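Local structure of UPF0130 protein PH1069 (Pyrococcus horikoshii, 2IT2) at residues Val60-Phe66 against Ser96-Leu102; Gly129-Asn134 against Glu146-Thr150. The protein probably methylates the N-4 position of the wybutosine precursor wybutosine-86 at position 37 of tRNA(Phe), using S-adenosyl-L-methionine, in the pathway to wyosine derivatives. All blocks are in the same frame, centred on the assembly; numbering follows the deposited sequence.

Contact 1: Val60-Phe66 against Ser96-Leu102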
ATOM      1  N   VAL B  60       5.116 -13.027 -13.010  1.00 16.32           N
ATOM      2  CA  VAL B  60       6.396 -12.849 -13.662  1.00 16.22           C
ATOM      3  C   VAL B  60       5.962 -11.949 -14.800  1.00 18.56           C
ATOM      4  O   VAL B  60       5.200 -12.365 -15.677  1.00 18.81           O
ATOM      5  CB  VAL B  60       6.977 -14.142 -14.230  1.00 16.09           C
ATOM      6  CG1 VAL B  60       8.140 -13.800 -15.143  1.00 17.90           C
ATOM      7  CG2 VAL B  60       7.458 -15.038 -13.098  1.00 17.67           C
HETATM    8  N   MSE B  61       6.410 -10.703 -14.772  1.00 18.53           N
HETATM    9  CA  MSE B  61       6.003  -9.759 -15.795  1.00 19.27           C
HETATM   10  C   MSE B  61       7.108  -8.810 -16.213  1.00 19.58           C
HETATM   11  O   MSE B  61       8.058  -8.574 -15.468  1.00 19.52           O
HETATM   12  CB  MSE B  61       4.778  -8.976 -15.305  1.00 25.98           C
HETATM   13  CG  MSE B  61       4.954  -8.271 -13.972  1.00 28.50           C
HETATM   14 SE   MSE B  61       5.816  -6.556 -14.128  1.00 38.10          SE
HETATM   15  CE  MSE B  61       4.285  -5.390 -14.161  1.00 35.41           C
ATOM     16  N   GLU B  62       6.994  -8.297 -17.431  1.00 19.74           N
ATOM     17  CA  GLU B  62       7.981  -7.358 -17.934  1.00 21.76           C
ATOM     18  C   GLU B  62       7.361  -5.989 -18.157  1.00 24.30           C
ATOM     19  O   GLU B  62       6.241  -5.867 -18.651  1.00 25.35           O
ATOM     20  CB  GLU B  62       8.622  -7.860 -19.235  1.00 24.23           C
ATOM     21  CG  GLU B  62       7.667  -8.285 -20.326  1.00 25.50           C
ATOM     22  CD  GLU B  62       8.395  -8.712 -21.598  1.00 28.62           C
ATOM     23  OE1 GLU B  62       9.366  -9.500 -21.508  1.00 27.13           O
ATOM     24  OE2 GLU B  62       7.992  -8.263 -22.691  1.00 29.93           O
HETATM   25  N   MSE B  63       8.097  -4.957 -17.768  1.00 24.16           N
HETATM   26  CA  MSE B  63       7.635  -3.585 -17.916  1.00 26.20           C
HETATM   27  C   MSE B  63       8.835  -2.684 -18.175  1.00 26.16           C
HETATM   28  O   MSE B  63       9.957  -3.023 -17.809  1.00 25.24           O
HETATM   29  CB  MSE B  63       6.886  -3.144 -16.653  1.00 29.36           C
HETATM   30  CG  MSE B  63       7.689  -3.217 -15.358  1.00 32.90           C
HETATM   31 SE   MSE B  63       6.593  -2.855 -13.802  1.00 41.93          SE
HETATM   32  CE  MSE B  63       7.418  -4.054 -12.541  1.00 39.28           C
ATOM     33  N   PRO B  64       8.616  -1.524 -18.814  1.00 26.26           N
ATOM     34  CA  PRO B  64       9.714  -0.596 -19.110  1.00 27.09           C
ATOM     35  C   PRO B  64      10.505  -0.181 -17.877  1.00 27.36           C
ATOM     36  O   PRO B  64      11.737  -0.217 -17.872  1.00 27.15           O
ATOM     37  CB  PRO B  64       9.000   0.578 -19.773  1.00 27.35           C
ATOM     38  CG  PRO B  64       7.651   0.563 -19.122  1.00 28.18           C
ATOM     39  CD  PRO B  64       7.313  -0.910 -19.122  1.00 27.47           C
ATOM     40  N   HIS B  65       9.782   0.218 -16.835  1.00 27.51           N
ATOM     41  CA  HIS B  65      10.383   0.632 -15.576  1.00 28.86           C
ATOM     42  C   HIS B  65       9.491   0.193 -14.422  1.00 27.80           C
ATOM     43  O   HIS B  65       8.271   0.131 -14.558  1.00 27.59           O
ATOM     44  CB  HIS B  65      10.567   2.150 -15.547  1.00 31.35           C
ATOM     45  CG  HIS B  65      11.430   2.670 -16.656  1.00 34.99           C
ATOM     46  ND1 HIS B  65      11.029   2.671 -17.968  1.00 36.86           N
ATOM     47  CD2 HIS B  65      12.687   3.176 -16.637  1.00 36.67           C
ATOM     48  CE1 HIS B  65      12.001   3.161 -18.723  1.00 37.49           C
ATOM     49  NE2 HIS B  65      13.015   3.472 -17.940  1.00 37.27           N
ATOM     50  N   PHE B  66      10.105  -0.113 -13.286  1.00 27.60           N
ATOM     51  CA  PHE B  66       9.358  -0.560 -12.121  1.00 28.29           C
ATOM     52  C   PHE B  66       8.270   0.436 -11.736  1.00 29.45           C
ATOM     53  O   PHE B  66       8.494   1.643 -11.755  1.00 30.63           O
ATOM     54  CB  PHE B  66      10.310  -0.760 -10.943  1.00 26.89           C
ATOM     55  CG  PHE B  66       9.641  -1.292  -9.708  1.00 25.57           C
ATOM     56  CD1 PHE B  66       9.220  -2.617  -9.638  1.00 25.44           C
ATOM     57  CD2 PHE B  66       9.416  -0.461  -8.621  1.00 24.94           C
ATOM     58  CE1 PHE B  66       8.581  -3.102  -8.496  1.00 25.63           C
ATOM     59  CE2 PHE B  66       8.782  -0.934  -7.484  1.00 24.93           C
ATOM     60  CZ  PHE B  66       8.362  -2.255  -7.418  1.00 25.35           C
ATOM     61  N   SER B  96      11.764  -8.258 -23.524  1.00 27.78           N
ATOM     62  CA  SER B  96      11.999  -6.822 -23.418  1.00 26.70           C
ATOM     63  C   SER B  96      11.660  -6.191 -22.077  1.00 25.34           C
ATOM     64  O   SER B  96      10.823  -6.698 -21.332  1.00 25.86           O
ATOM     65  CB  SER B  96      11.204  -6.102 -24.509  1.00 29.15           C
ATOM     66  OG  SER B  96      11.380  -4.698 -24.437  1.00 34.09           O
ATOM     67  N   GLY B  97      12.306  -5.059 -21.800  1.00 23.39           N
ATOM     68  CA  GLY B  97      12.073  -4.329 -20.571  1.00 20.86           C
ATOM     69  C   GLY B  97      12.637  -5.036 -19.363  1.00 20.29           C
ATOM     70  O   GLY B  97      13.431  -5.964 -19.497  1.00 20.62           O
ATOM     71  N   GLN B  98      12.226  -4.584 -18.184  1.00 19.52           N
ATOM     72  CA  GLN B  98      12.675  -5.190 -16.937  1.00 18.42           C
ATOM     73  C   GLN B  98      11.782  -6.382 -16.617  1.00 17.62           C
ATOM     74  O   GLN B  98      10.553  -6.289 -16.708  1.00 18.95           O
ATOM     75  CB  GLN B  98      12.596  -4.186 -15.778  1.00 19.35           C
ATOM     76  CG  GLN B  98      13.286  -2.858 -16.051  1.00 22.00           C
ATOM     77  CD  GLN B  98      13.197  -1.896 -14.885  1.00 23.01           C
ATOM     78  OE1 GLN B  98      12.234  -1.916 -14.115  1.00 23.42           O
ATOM     79  NE2 GLN B  98      14.194  -1.027 -14.763  1.00 26.04           N
ATOM     80  N   LEU B  99      12.403  -7.504 -16.264  1.00 16.12           N
ATOM     81  CA  LEU B  99      11.653  -8.700 -15.903  1.00 15.70           C
ATOM     82  C   LEU B  99      11.572  -8.744 -14.370  1.00 15.76           C
ATOM     83  O   LEU B  99      12.586  -8.725 -13.674  1.00 15.15           O
ATOM     84  CB  LEU B  99      12.339  -9.953 -16.463  1.00 15.50           C
ATOM     85  CG  LEU B  99      11.621 -11.275 -16.160  1.00 16.21           C
ATOM     86  CD1 LEU B  99      10.246 -11.293 -16.833  1.00 18.84           C
ATOM     87  CD2 LEU B  99      12.478 -12.455 -16.634  1.00 15.42           C
ATOM     88  N   TRP B 100      10.353  -8.764 -13.849  1.00 13.88           N
ATOM     89  CA  TRP B 100      10.138  -8.775 -12.405  1.00 13.99           C
ATOM     90  C   TRP B 100       9.344  -9.966 -11.891  1.00 14.26           C
ATOM     91  O   TRP B 100       8.454 -10.484 -12.578  1.00 13.87           O
ATOM     92  CB  TRP B 100       9.386  -7.507 -11.965  1.00 15.40           C
ATOM     93  CG  TRP B 100      10.191  -6.238 -12.036  1.00 16.59           C
ATOM     94  CD1 TRP B 100      10.360  -5.427 -13.128  1.00 17.71           C
ATOM     95  CD2 TRP B 100      10.983  -5.671 -10.986  1.00 16.78           C
ATOM     96  NE1 TRP B 100      11.213  -4.393 -12.819  1.00 18.94           N
ATOM     97  CE2 TRP B 100      11.614  -4.519 -11.517  1.00 17.49           C
ATOM     98  CE3 TRP B 100      11.227  -6.027  -9.654  1.00 16.84           C
ATOM     99  CZ2 TRP B 100      12.471  -3.716 -10.751  1.00 17.28           C
ATOM    100  CZ3 TRP B 100      12.078  -5.228  -8.893  1.00 16.86           C
ATOM    101  CH2 TRP B 100      12.694  -4.087  -9.450  1.00 17.36           C
ATOM    102  N   PHE B 101       9.688 -10.404 -10.687  1.00 12.88           N
ATOM    103  CA  PHE B 101       8.942 -11.462 -10.028  1.00 13.82           C
ATOM    104  C   PHE B 101       8.215 -10.665  -8.942  1.00 14.03           C
ATOM    105  O   PHE B 101       8.854 -10.030  -8.094  1.00 14.81           O
ATOM    106  CB  PHE B 101       9.887 -12.507  -9.417  1.00 14.72           C
ATOM    107  CG  PHE B 101       9.169 -13.628  -8.705  1.00 16.19           C
ATOM    108  CD1 PHE B 101       8.701 -13.452  -7.401  1.00 18.27           C
ATOM    109  CD2 PHE B 101       8.944 -14.844  -9.343  1.00 18.57           C
ATOM    110  CE1 PHE B 101       8.015 -14.467  -6.748  1.00 19.56           C
ATOM    111  CE2 PHE B 101       8.255 -15.871  -8.698  1.00 18.64           C
ATOM    112  CZ  PHE B 101       7.793 -15.684  -7.399  1.00 18.38           C
ATOM    113  N   LEU B 102       6.887 -10.677  -8.971  1.00 12.88           N
ATOM    114  CA  LEU B 102       6.104  -9.905  -8.012  1.00 12.64           C
ATOM    115  C   LEU B 102       5.145 -10.748  -7.181  1.00 14.30           C
ATOM    116  O   LEU B 102       4.597 -11.749  -7.656  1.00 15.29           O
ATOM    117  CB  LEU B 102       5.266  -8.834  -8.739  1.00 14.70           C
ATOM    118  CG  LEU B 102       5.967  -7.922  -9.758  1.00 16.53           C
ATOM    119  CD1 LEU B 102       4.943  -7.047 -10.477  1.00 19.12           C
ATOM    120  CD2 LEU B 102       7.005  -7.066  -9.057  1.00 19.85           C
TER

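Contact 2: Gly129-Asn134 against Glu146-Thr150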
ATOM      1  N   GLY B 129      -5.301  -9.448  10.263  1.00 20.17           N
ATOM      2  CA  GLY B 129      -4.030  -9.457   9.561  1.00 21.10           C
ATOM      3  C   GLY B 129      -3.940  -8.579   8.331  1.00 20.74           C
ATOM      4  O   GLY B 129      -2.953  -8.643   7.604  1.00 22.27           O
ATOM      5  N   PHE B 130      -4.952  -7.752   8.089  1.00 19.57           N
ATOM      6  CA  PHE B 130      -4.927  -6.876   6.923  1.00 18.71           C
ATOM      7  C   PHE B 130      -4.673  -5.457   7.432  1.00 18.92           C
ATOM      8  O   PHE B 130      -5.573  -4.627   7.522  1.00 17.81           O
ATOM      9  CB  PHE B 130      -6.255  -6.987   6.150  1.00 17.13           C
ATOM     10  CG  PHE B 130      -6.497  -8.355   5.534  1.00 16.56           C
ATOM     11  CD1 PHE B 130      -5.939  -8.691   4.301  1.00 16.73           C
ATOM     12  CD2 PHE B 130      -7.292  -9.294   6.178  1.00 17.62           C
ATOM     13  CE1 PHE B 130      -6.180  -9.953   3.719  1.00 17.66           C
ATOM     14  CE2 PHE B 130      -7.538 -10.546   5.611  1.00 17.29           C
ATOM     15  CZ  PHE B 130      -6.983 -10.877   4.379  1.00 17.86           C
ATOM     16  N   LYS B 131      -3.416  -5.185   7.759  1.00 19.09           N
ATOM     17  CA  LYS B 131      -3.041  -3.893   8.310  1.00 21.54           C
ATOM     18  C   LYS B 131      -3.278  -2.698   7.404  1.00 21.76           C
ATOM     19  O   LYS B 131      -3.494  -1.579   7.886  1.00 23.57           O
ATOM     20  CB  LYS B 131      -1.580  -3.934   8.760  1.00 23.63           C
ATOM     21  CG  LYS B 131      -1.379  -4.688  10.060  1.00 28.91           C
ATOM     22  CD  LYS B 131      -2.056  -3.950  11.206  1.00 30.28           C
ATOM     23  CE  LYS B 131      -1.848  -4.647  12.545  1.00 32.46           C
ATOM     24  NZ  LYS B 131      -2.483  -3.901  13.676  1.00 33.89           N
ATOM     25  N   TYR B 132      -3.253  -2.915   6.094  1.00 20.56           N
ATOM     26  CA  TYR B 132      -3.471  -1.810   5.172  1.00 22.18           C
ATOM     27  C   TYR B 132      -4.941  -1.604   4.811  1.00 21.31           C
ATOM     28  O   TYR B 132      -5.272  -1.260   3.678  1.00 23.93           O
ATOM     29  CB  TYR B 132      -2.633  -1.988   3.898  1.00 25.74           C
ATOM     30  CG  TYR B 132      -1.144  -1.779   4.095  1.00 30.46           C
ATOM     31  CD1 TYR B 132      -0.664  -0.833   5.002  1.00 31.85           C
ATOM     32  CD2 TYR B 132      -0.215  -2.487   3.329  1.00 31.60           C
ATOM     33  CE1 TYR B 132       0.706  -0.597   5.143  1.00 34.24           C
ATOM     34  CE2 TYR B 132       1.154  -2.256   3.459  1.00 33.54           C
ATOM     35  CZ  TYR B 132       1.607  -1.310   4.365  1.00 34.72           C
ATOM     36  OH  TYR B 132       2.957  -1.066   4.481  1.00 36.67           O
ATOM     37  N   SER B 133      -5.830  -1.804   5.776  1.00 17.02           N
ATOM     38  CA  SER B 133      -7.246  -1.613   5.517  1.00 16.60           C
ATOM     39  C   SER B 133      -7.649  -0.198   5.918  1.00 15.34           C
ATOM     40  O   SER B 133      -7.150   0.340   6.918  1.00 16.16           O
ATOM     41  CB  SER B 133      -8.064  -2.655   6.281  1.00 15.53           C
ATOM     42  OG  SER B 133      -7.722  -3.972   5.853  1.00 16.07           O
ATOM     43  N   ASN B 134      -8.558   0.402   5.157  1.00 12.68           N
ATOM     44  CA  ASN B 134      -8.967   1.775   5.451  1.00 14.50           C
ATOM     45  C   ASN B 134     -10.181   2.196   4.633  1.00 14.08           C
ATOM     46  O   ASN B 134     -10.788   1.375   3.962  1.00 14.61           O
ATOM     47  CB  ASN B 134      -7.793   2.711   5.146  1.00 18.17           C
ATOM     48  CG  ASN B 134      -7.157   2.420   3.796  1.00 20.60           C
ATOM     49  OD1 ASN B 134      -7.831   2.412   2.764  1.00 21.51           O
ATOM     50  ND2 ASN B 134      -5.846   2.174   3.799  1.00 22.75           N
ATOM     51  N   GLU B 146     -11.329  -0.508   1.763  1.00 11.32           N
ATOM     52  CA  GLU B 146     -10.358  -1.364   1.064  1.00 13.34           C
ATOM     53  C   GLU B 146      -9.663  -2.195   2.127  1.00 13.60           C
ATOM     54  O   GLU B 146      -9.237  -1.661   3.153  1.00 14.96           O
ATOM     55  CB  GLU B 146      -9.313  -0.529   0.318  1.00 15.35           C
ATOM     56  CG  GLU B 146      -8.274  -1.340  -0.447  1.00 21.57           C
ATOM     57  CD  GLU B 146      -7.413  -0.453  -1.316  1.00 25.41           C
ATOM     58  OE1 GLU B 146      -6.604   0.318  -0.760  1.00 30.06           O
ATOM     59  OE2 GLU B 146      -7.553  -0.515  -2.556  1.00 30.27           O
ATOM     60  N   ILE B 147      -9.571  -3.503   1.884  1.00 12.48           N
ATOM     61  CA  ILE B 147      -8.921  -4.452   2.793  1.00 14.91           C
ATOM     62  C   ILE B 147      -7.683  -4.972   2.062  1.00 15.25           C
ATOM     63  O   ILE B 147      -7.781  -5.479   0.942  1.00 14.94           O
ATOM     64  CB  ILE B 147      -9.880  -5.613   3.128  1.00 13.72           C
ATOM     65  CG1 ILE B 147     -11.110  -5.060   3.856  1.00 16.87           C
ATOM     66  CG2 ILE B 147      -9.169  -6.685   3.955  1.00 15.38           C
ATOM     67  CD1 ILE B 147     -12.171  -6.098   4.145  1.00 16.75           C
ATOM     68  N   ARG B 148      -6.521  -4.841   2.691  1.00 15.85           N
ATOM     69  CA  ARG B 148      -5.269  -5.246   2.062  1.00 16.46           C
ATOM     70  C   ARG B 148      -4.222  -5.558   3.122  1.00 16.07           C
ATOM     71  O   ARG B 148      -4.254  -4.986   4.214  1.00 17.32           O
ATOM     72  CB  ARG B 148      -4.799  -4.102   1.158  1.00 19.78           C
ATOM     73  CG  ARG B 148      -3.620  -4.409   0.260  1.00 23.97           C
ATOM     74  CD  ARG B 148      -3.434  -3.291  -0.760  1.00 27.67           C
ATOM     75  NE  ARG B 148      -3.032  -2.032  -0.141  1.00 31.93           N
ATOM     76  CZ  ARG B 148      -1.795  -1.739   0.251  1.00 34.20           C
ATOM     77  NH1 ARG B 148      -0.806  -2.612   0.094  1.00 35.28           N
ATOM     78  NH2 ARG B 148      -1.550  -0.563   0.811  1.00 35.70           N
ATOM     79  N   SER B 149      -3.296  -6.459   2.792  1.00 17.22           N
ATOM     80  CA  SER B 149      -2.224  -6.868   3.700  1.00 19.97           C
ATOM     81  C   SER B 149      -0.916  -6.183   3.304  1.00 21.64           C
ATOM     82  O   SER B 149      -0.802  -5.626   2.209  1.00 22.53           O
ATOM     83  CB  SER B 149      -2.056  -8.397   3.662  1.00 21.17           C
ATOM     84  OG  SER B 149      -1.334  -8.872   4.792  1.00 24.70           O
ATOM     85  N   THR B 150       0.071  -6.239   4.196  1.00 23.83           N
ATOM     86  CA  THR B 150       1.368  -5.597   3.971  1.00 26.69           C
ATOM     87  C   THR B 150       2.413  -6.407   3.215  1.00 25.65           C
ATOM     88  O   THR B 150       3.348  -5.832   2.656  1.00 26.93           O
ATOM     89  CB  THR B 150       2.010  -5.191   5.300  1.00 27.71           C
ATOM     90  OG1 THR B 150       2.352  -6.372   6.039  1.00 30.52           O
ATOM     91  CG2 THR B 150       1.049  -4.332   6.107  1.00 28.88           C
TER
HETATM   92  O   HOH W   1      -0.713  -6.709   7.000  1.00 25.31           O
HETATM   93  O   HOH W   2      -7.451   2.641   0.260  1.00 34.87           O

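Contact 1: Val60-Phe66 against Ser96-Leu102
An antiparallel strand pair within the large sheet of this TYW3-family protein brings the end of strand 48-63 against the start of strand 98-112. Four backbone hydrogen bonds fix the register: Met61 N to Trp100 O (3.0 Å) and Trp100 N to Met61 O (2.8 Å), then Met63 N to Gln98 O (3.0 Å) and Gln98 N to Met63 O (2.8 Å). Between these hydrogen-bonded pairs lies the non-hydrogen-bonded pair Glu62-Leu99, where Glu62 CA comes within 3.0 Å of Gln98 O in a CA-H...O contact. The short strand axes approach to 4.7 Å. On the face of Val60, Glu62, Leu99 and Phe101, Val60 CG1 lies 3.7 Å from Leu99 CD1, and helix 84-91 packs on Val60 and Phe101. The other face carries selenomethionines Met61 and Met63 with Gln98 and Trp100. Met63 CE sits 3.7 Å from the centroid of the Trp100 five-membered ring and 29° off its normal, a CH-pi contact, while beyond the strand Phe66 CD1 reaches the same ring face, 3.6 Å from Trp100 CE2. Trp100 NE1 donates to Gln98 OE1 at 3.0 Å, and Ile176 of the second subunit packs on both residues.

Contact 2: Gly129-Asn134 against Glu146-Thr150
This is a buried turn-against-strand contact: the loop leaving helix 115-127 folds over the end of strand 143-148 and enters strand 134-138. Gly129, at positive phi (108°), closes the helix in a Schellman motif, and a type I beta turn follows from Phe130 to Ser133. Ser133 OG donates to Phe130 O at 2.8 Å. Antiparallel pairing starts at Asn134, with Asn134 N to Glu146 O at 3.0 Å and Glu146 N to Asn134 O at 2.9 Å; Tyr132 N reaches Arg148 O (3.0 Å) in a weak bond. Ile147 CG2 lies 3.9 Å from the Phe130 ring centroid, and Thr150 CG2 3.5 Å from that of Tyr132, each over a ring face. Water 1 links Gly129 O (3.0 Å), Lys131 N (3.2 Å) and Thr150 N (2.9 Å), bridging the segments. Tyr132 CD2 lies 3.3 Å from Arg148 NH1, but their cation-pi pairs cross to the second subunit, whose Arg148 comes close as a like charge, consistent with turn and strand both contributing to the dimer interface.

In the fold
Contacts 1 and 2 sit in one antiparallel sheet, with strand 98-112 pairing with both strand 48-63 and strand 143-148. They do not touch: their centres are 25 Å apart and their nearest atoms about 11 Å. Contact 2 is the more central, 10 Å from the chain centre and mostly buried; contact 1 lies 20 Å out, a mostly buried strand pair with exposed residues at Pro64, His65 and Ser96. Contact 1 buries more surface (704 against 576 Å²) through four bridged residue pairs and apolar packing; contact 2 has one bridged pair, CH-pi packing on Phe130 and Tyr132, weak bonds and water. Both reach the second subunit, contact 2 also through cation-pi pairs and a hydrogen bond.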